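Local atomic coordinates of periplasmic solute binding protein (Candidatus liberibacter, PDB entry 4CL2), a protein that probably captures zinc or manganese ions in the periplasm, as a solute-binding protein of the ZnuA family, for uptake into the cell. Residues T170-L175 with L244-S248; G87-I91 with V176-E180. One frame throughout, in Å; residues are numbered along the deposited sequence.

In the fold
Both contacts lie near the cleft of a two-lobed ZnuA-type metal-binding protein, with centres about 14 Å apart. Contact 1 brings together two loops of the C-terminal lobe, each following a parallel strand, and supplies Glu172 and Asp247 to the manganese ion; His106 is the third residue bound to the metal here. Contact 2 crosses between lobes, setting the 87-91 loop, which follows strand 80-83, against helix 176-182. The 170-175 and 176-180 segments adjoin in sequence, so the chain runs from the metal loop directly into the interface helix. The Tyr177 side chain lies about 10 Å from the manganese and about 4 Å from the side chain of His106.

Contact 1: T170-L175 with L244-S248; sequences TSEGCL and LYVDS. With MN (manganese (II) ion), chain L; SO4 (sulfate ion), chain F.
Two loops leaving strands 167-170 and 239-244 meet in a buried contact of the C-terminal lobe and give two of the three residues that bind the manganese. In the 170-175 segment the chain turns a corner at Ser171, then makes an inverse gamma turn centred on Gly173, with a weak hydrogen bond from Cys174 N to Glu172 O (2.8 Å). Thr170, chi1 p, donates OG1 to the same carbonyl, Glu172 O, at 2.6 Å. Leu175 is the N-cap of helix 176-182. The 244-248 segment is irregular after Leu244; Cys174 and Val246 have the nearest CA atoms at that end (6.7 Å), Thr170 and Leu244 at the other (8.9 Å). Farther along the two loops from the metal, the contact is apolar: Cys174 (p) sets CB 3.6 Å from Val246 CG2, while Leu175 (m,t) sends CD1 to within 4.0 Å of CD1 of Leu244 (m,t) and CD2 to within 4.3 Å of Val246 CG1 (chi1 m). Ile270 of helix 259-274 covers both leucines. Glu172 extends (t,t) to bind Mn through OE2 at 2.3 Å, an oxygen that also accepts from Asn193 N; Asp247 (chi1 m, chi2 -20°) binds through OD1 at 2.5 Å. Glu172 OE1 and Asp247 OD2 are just 2.7 Å apart. With His106 NE2, the two carboxylates form a mixed oxygen-nitrogen ligand set, consistent with the Mn(2+) and Zn(2+) binding seen in this protein.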
ATOM      1  N   THR A 170     -13.744   4.585  -3.794  1.00 18.57           N
ATOM      2  CA  THR A 170     -12.683   5.456  -3.326  1.00 18.27           C
ATOM      3  C   THR A 170     -12.398   6.473  -4.422  1.00 20.72           C
ATOM      4  O   THR A 170     -13.046   6.463  -5.477  1.00 19.46           O
ATOM      5  CB  THR A 170     -11.399   4.720  -3.004  1.00 19.64           C
ATOM      6  OG1 THR A 170     -11.011   4.005  -4.164  1.00 19.16           O
ATOM      7  CG2 THR A 170     -11.569   3.761  -1.853  1.00 21.00           C
ATOM      8  N   SER A 171     -11.444   7.358  -4.153  1.00 18.83           N
ATOM      9  CA  SER A 171     -11.121   8.399  -5.129  1.00 19.34           C
ATOM     10  C   SER A 171     -10.037   7.791  -6.051  1.00 18.47           C
ATOM     11  O   SER A 171     -10.311   7.607  -7.250  1.00 20.44           O
ATOM     12  CB  SER A 171     -10.619   9.678  -4.384  1.00 20.78           C
ATOM     13  OG  SER A 171     -11.731  10.220  -3.658  1.00 21.16           O
ATOM     14  N   GLU A 172      -8.852   7.623  -5.545  1.00 18.34           N
ATOM     15  CA  GLU A 172      -7.830   6.814  -6.228  1.00 20.66           C
ATOM     16  C   GLU A 172      -8.202   5.336  -6.187  1.00 19.94           C
ATOM     17  O   GLU A 172      -8.862   4.888  -5.255  1.00 16.84           O
ATOM     18  CB  GLU A 172      -6.469   6.977  -5.537  1.00 21.72           C
ATOM     19  CG  GLU A 172      -5.311   6.448  -6.374  1.00 21.33           C
ATOM     20  CD  GLU A 172      -3.991   6.399  -5.611  1.00 25.10           C
ATOM     21  OE1 GLU A 172      -3.967   6.106  -4.425  1.00 23.91           O
ATOM     22  OE2 GLU A 172      -2.956   6.572  -6.191  1.00 27.21           O
ATOM     23  N   GLY A 173      -7.780   4.562  -7.203  1.00 18.99           N
ATOM     24  CA  GLY A 173      -8.039   3.079  -7.185  1.00 18.27           C
ATOM     25  C   GLY A 173      -7.118   2.346  -6.234  1.00 17.96           C
ATOM     26  O   GLY A 173      -6.377   1.413  -6.623  1.00 21.40           O
ATOM     27  N   CYS A 174      -7.176   2.702  -4.965  1.00 15.43           N
ATOM     28  CA  CYS A 174      -6.234   2.222  -3.987  1.00 17.26           C
ATOM     29  C   CYS A 174      -6.658   0.915  -3.316  1.00 16.27           C
ATOM     30  O   CYS A 174      -5.879   0.379  -2.569  1.00 15.36           O
ATOM     31  CB  CYS A 174      -6.036   3.305  -2.910  1.00 17.27           C
ATOM     32  SG  CYS A 174      -7.542   3.872  -2.122  1.00 18.30           S
ATOM     33  N   LEU A 175      -7.894   0.488  -3.511  1.00 13.78           N
ATOM     34  CA  LEU A 175      -8.410  -0.693  -2.759  1.00 15.31           C
ATOM     35  C   LEU A 175      -8.673  -1.867  -3.650  1.00 16.09           C
ATOM     36  O   LEU A 175      -9.325  -2.858  -3.201  1.00 15.42           O
ATOM     37  CB  LEU A 175      -9.700  -0.406  -1.942  1.00 15.98           C
ATOM     38  CG  LEU A 175      -9.555   0.661  -0.859  1.00 15.40           C
ATOM     39  CD1 LEU A 175     -10.867   0.864  -0.112  1.00 17.94           C
ATOM     40  CD2 LEU A 175      -8.406   0.420   0.102  1.00 17.54           C
ATOM     41  N   LEU A 244      -9.159   7.824   4.091  1.00 15.61           N
ATOM     42  CA  LEU A 244      -8.386   6.609   4.339  1.00 16.98           C
ATOM     43  C   LEU A 244      -6.901   6.886   4.158  1.00 17.53           C
ATOM     44  O   LEU A 244      -6.505   7.786   3.463  1.00 16.30           O
ATOM     45  CB  LEU A 244      -8.738   5.486   3.355  1.00 15.31           C
ATOM     46  CG  LEU A 244     -10.243   5.163   3.298  1.00 15.40           C
ATOM     47  CD1 LEU A 244     -10.516   4.104   2.177  1.00 16.88           C
ATOM     48  CD2 LEU A 244     -10.769   4.623   4.630  1.00 16.71           C
ATOM     49  N   TYR A 245      -6.099   6.059   4.820  1.00 13.74           N
ATOM     50  CA  TYR A 245      -4.602   6.114   4.689  1.00 15.33           C
ATOM     51  C   TYR A 245      -4.195   4.889   3.874  1.00 14.21           C
ATOM     52  O   TYR A 245      -4.402   3.690   4.259  1.00 15.13           O
ATOM     53  CB  TYR A 245      -3.923   6.058   6.074  1.00 16.01           C
ATOM     54  CG  TYR A 245      -4.007   7.366   6.783  1.00 17.97           C
ATOM     55  CD1 TYR A 245      -5.149   7.750   7.388  1.00 20.84           C
ATOM     56  CD2 TYR A 245      -2.938   8.250   6.736  1.00 21.94           C
ATOM     57  CE1 TYR A 245      -5.265   8.970   8.000  1.00 25.81           C
ATOM     58  CE2 TYR A 245      -3.060   9.493   7.332  1.00 24.78           C
ATOM     59  CZ  TYR A 245      -4.215   9.826   7.951  1.00 27.87           C
ATOM     60  OH  TYR A 245      -4.407  11.061   8.579  1.00 36.98           O
ATOM     61  N   VAL A 246      -3.632   5.146   2.694  1.00 16.27           N
ATOM     62  CA  VAL A 246      -3.291   4.086   1.731  1.00 14.20           C
ATOM     63  C   VAL A 246      -1.919   4.226   1.052  1.00 16.83           C
ATOM     64  O   VAL A 246      -1.239   3.216   0.859  1.00 20.47           O
ATOM     65  CB  VAL A 246      -4.367   3.888   0.659  1.00 15.86           C
ATOM     66  CG1 VAL A 246      -5.696   3.500   1.263  1.00 15.80           C
ATOM     67  CG2 VAL A 246      -4.525   5.114  -0.206  1.00 18.03           C
ATOM     68  N   ASP A 247      -1.472   5.444   0.732  1.00 16.07           N
ATOM     69  CA  ASP A 247      -0.296   5.629  -0.139  1.00 15.75           C
ATOM     70  C   ASP A 247       0.988   5.914   0.608  1.00 17.45           C
ATOM     71  O   ASP A 247       2.048   5.881   0.006  1.00 17.41           O
ATOM     72  CB  ASP A 247      -0.548   6.756  -1.123  1.00 16.87           C
ATOM     73  CG  ASP A 247      -1.475   6.341  -2.263  1.00 21.21           C
ATOM     74  OD1 ASP A 247      -1.600   5.135  -2.487  1.00 27.01           O
ATOM     75  OD2 ASP A 247      -2.071   7.260  -2.862  1.00 24.56           O
ATOM     76  N   SER A 248       0.885   6.266   1.892  1.00 15.99           N
ATOM     77  CA  SER A 248       2.027   6.627   2.725  1.00 17.68           C
ATOM     78  C   SER A 248       1.651   6.382   4.149  1.00 17.88           C
ATOM     79  O   SER A 248       0.489   6.555   4.510  1.00 16.88           O
ATOM     80  CB  SER A 248       2.306   8.115   2.529  1.00 19.26           C
ATOM     81  OG  SER A 248       3.335   8.599   3.395  1.00 20.38           O
TER
HETATM   82 MN    MN L1286      -1.290   5.703  -4.900  0.50 44.99          MN
HETATM   83  S   SO4 F1280      -0.523  12.798   8.258  0.60 35.03           S
HETATM   84  O1  SO4 F1280      -1.560  12.471   7.281  0.60 45.86           O
HETATM   85  O2  SO4 F1280      -0.387  14.268   8.122  0.60 50.22           O
HETATM   86  O3  SO4 F1280       0.763  12.176   7.960  0.60 41.29           O
HETATM   87  O4  SO4 F1280      -0.950  12.572   9.672  0.60 31.03           O

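Contact 2: G87-I91 with V176-E180; sequences GINPI and VYLAE
Ile91 is the apolar centre of this interface between the lobes of a ZnuA-type binding protein, where the 87-91 loop, following strand 80-83, packs on the first turn of helix 176-182. The Ile91 side chain (m,t) lays CD1 over one face of the Tyr177 ring, a CH-pi contact 3.9 Å from the ring centroid and 19° off the normal. The same CD1 comes to 3.5 Å of Val176 O and 4.0 Å of Glu180 CB, spanning one helical turn that is closed by Glu180 N to Val176 O (3.1 Å). Ile91 CG2 meets Val176 CG2 at 3.9 Å. Farther along the loop, Ile88 (m,t) places CG2 4.0 Å from Tyr177 CE2 and also packs on helix 111-128. Ile88 to Ile91 keep an extended backbone, passing round the ring: Asn89 O lies at its edge, 3.7 Å from CE2 of Tyr177, and Pro90 CA is 3.6 Å from the Tyr177 OH. Tyr177, chi1 m and chi2 88°, thus carries its hydroxyl to the loop backbone. There OH donates to Asn104 O and accepts from Ile91 N, 3.0 Å from OH, with a nearly straight N-H...O angle of 177°.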
ATOM      1  N   GLY A  87       5.124 -12.775  -6.917  1.00 23.49           N
ATOM      2  CA  GLY A  87       4.064 -13.732  -6.505  1.00 22.54           C
ATOM      3  C   GLY A  87       2.666 -13.151  -6.390  1.00 28.36           C
ATOM      4  O   GLY A  87       1.712 -13.889  -6.024  1.00 27.38           O
ATOM      5  N   ILE A  88       2.526 -11.825  -6.575  1.00 18.06           N
ATOM      6  CA  ILE A  88       1.202 -11.217  -6.474  1.00 19.07           C
ATOM      7  C   ILE A  88       0.719 -11.030  -7.910  1.00 21.87           C
ATOM      8  O   ILE A  88       1.345 -10.311  -8.671  1.00 21.29           O
ATOM      9  CB  ILE A  88       1.223  -9.887  -5.737  1.00 18.27           C
ATOM     10  CG1 ILE A  88       1.626 -10.125  -4.258  1.00 19.06           C
ATOM     11  CG2 ILE A  88      -0.126  -9.190  -5.829  1.00 18.24           C
ATOM     12  CD1 ILE A  88       1.844  -8.933  -3.355  1.00 17.36           C
ATOM     13  N   ASN A  89      -0.432 -11.591  -8.244  1.00 18.79           N
ATOM     14  CA  ASN A  89      -0.985 -11.420  -9.566  1.00 19.51           C
ATOM     15  C   ASN A  89      -1.432  -9.974  -9.721  1.00 21.05           C
ATOM     16  O   ASN A  89      -2.208  -9.447  -8.885  1.00 20.74           O
ATOM     17  CB  ASN A  89      -2.181 -12.368  -9.711  1.00 22.20           C
ATOM     18  CG  ASN A  89      -2.762 -12.372 -11.079  1.00 26.11           C
ATOM     19  OD1 ASN A  89      -2.064 -12.592 -11.973  1.00 32.86           O
ATOM     20  ND2 ASN A  89      -4.044 -12.072 -11.219  1.00 37.39           N
ATOM     21  N   PRO A  90      -0.901  -9.288 -10.728  1.00 21.20           N
ATOM     22  CA  PRO A  90      -1.262  -7.862 -10.848  1.00 19.44           C
ATOM     23  C   PRO A  90      -2.694  -7.625 -11.269  1.00 20.41           C
ATOM     24  O   PRO A  90      -3.258  -8.412 -12.044  1.00 20.42           O
ATOM     25  CB  PRO A  90      -0.299  -7.307 -11.902  1.00 22.02           C
ATOM     26  CG  PRO A  90       0.326  -8.495 -12.540  1.00 30.83           C
ATOM     27  CD  PRO A  90       0.086  -9.724 -11.732  1.00 24.81           C
ATOM     28  N   ILE A  91      -3.247  -6.533 -10.756  1.00 16.70           N
ATOM     29  CA  ILE A  91      -4.510  -6.000 -11.190  1.00 17.68           C
ATOM     30  C   ILE A  91      -4.250  -4.746 -12.005  1.00 19.31           C
ATOM     31  O   ILE A  91      -3.461  -3.899 -11.586  1.00 22.18           O
ATOM     32  CB  ILE A  91      -5.393  -5.656  -9.980  1.00 17.06           C
ATOM     33  CG1 ILE A  91      -5.734  -6.943  -9.204  1.00 19.97           C
ATOM     34  CG2 ILE A  91      -6.659  -4.954 -10.399  1.00 19.06           C
ATOM     35  CD1 ILE A  91      -6.531  -6.634  -7.946  1.00 21.28           C
ATOM     36  N   VAL A 176      -8.182  -1.860  -4.888  1.00 14.22           N
ATOM     37  CA  VAL A 176      -8.535  -2.936  -5.811  1.00 15.67           C
ATOM     38  C   VAL A 176      -8.012  -4.296  -5.314  1.00 15.21           C
ATOM     39  O   VAL A 176      -8.706  -5.317  -5.516  1.00 14.93           O
ATOM     40  CB  VAL A 176      -8.113  -2.683  -7.242  1.00 17.58           C
ATOM     41  CG1 VAL A 176      -8.810  -1.425  -7.754  1.00 19.20           C
ATOM     42  CG2 VAL A 176      -6.595  -2.542  -7.386  1.00 16.61           C
ATOM     43  N   TYR A 177      -6.831  -4.314  -4.719  1.00 13.20           N
ATOM     44  CA  TYR A 177      -6.320  -5.553  -4.107  1.00 13.74           C
ATOM     45  C   TYR A 177      -7.059  -5.993  -2.848  1.00 12.90           C
ATOM     46  O   TYR A 177      -7.244  -7.232  -2.633  1.00 14.63           O
ATOM     47  CB  TYR A 177      -4.837  -5.474  -3.866  1.00 13.35           C
ATOM     48  CG  TYR A 177      -4.017  -5.351  -5.145  1.00 14.86           C
ATOM     49  CD1 TYR A 177      -3.739  -4.081  -5.718  1.00 15.30           C
ATOM     50  CD2 TYR A 177      -3.516  -6.471  -5.797  1.00 14.87           C
ATOM     51  CE1 TYR A 177      -2.995  -3.968  -6.890  1.00 14.59           C
ATOM     52  CE2 TYR A 177      -2.778  -6.359  -6.951  1.00 14.58           C
ATOM     53  CZ  TYR A 177      -2.499  -5.091  -7.507  1.00 14.13           C
ATOM     54  OH  TYR A 177      -1.769  -5.029  -8.672  1.00 14.47           O
ATOM     55  N   LEU A 178      -7.483  -5.049  -1.996  1.00 14.17           N
ATOM     56  CA  LEU A 178      -8.354  -5.360  -0.886  1.00 14.46           C
ATOM     57  C   LEU A 178      -9.668  -6.001  -1.356  1.00 16.30           C
ATOM     58  O   LEU A 178     -10.172  -6.957  -0.774  1.00 14.22           O
ATOM     59  CB  LEU A 178      -8.648  -4.131  -0.049  1.00 15.00           C
ATOM     60  CG  LEU A 178      -9.273  -4.409   1.304  1.00 15.34           C
ATOM     61  CD1 LEU A 178      -8.294  -5.185   2.160  1.00 17.47           C
ATOM     62  CD2 LEU A 178      -9.683  -3.134   1.987  1.00 15.65           C
ATOM     63  N   ALA A 179     -10.300  -5.394  -2.380  1.00 12.83           N
ATOM     64  CA  ALA A 179     -11.519  -5.905  -2.949  1.00 16.07           C
ATOM     65  C   ALA A 179     -11.360  -7.359  -3.416  1.00 15.50           C
ATOM     66  O   ALA A 179     -12.214  -8.211  -3.165  1.00 15.97           O
ATOM     67  CB  ALA A 179     -11.970  -5.016  -4.133  1.00 16.14           C
ATOM     68  N   GLU A 180     -10.249  -7.651  -4.087  0.50 15.69           N
ATOM     69  CA  GLU A 180      -9.989  -9.004  -4.605  0.50 15.50           C
ATOM     70  C   GLU A 180      -9.726 -10.004  -3.458  0.50 14.67           C
ATOM     71  O   GLU A 180     -10.110 -11.154  -3.554  0.50 16.89           O
ATOM     72  CB  GLU A 180      -8.814  -8.969  -5.599  0.50 15.89           C
ATOM     73  CG  GLU A 180      -8.585 -10.270  -6.385  0.50 18.53           C
ATOM     74  CD  GLU A 180      -7.735 -11.284  -5.637  0.50 19.36           C
ATOM     75  OE1 GLU A 180      -7.104 -10.901  -4.655  0.50 19.11           O
ATOM     76  OE2 GLU A 180      -7.796 -12.485  -5.993  0.50 19.50           O
TER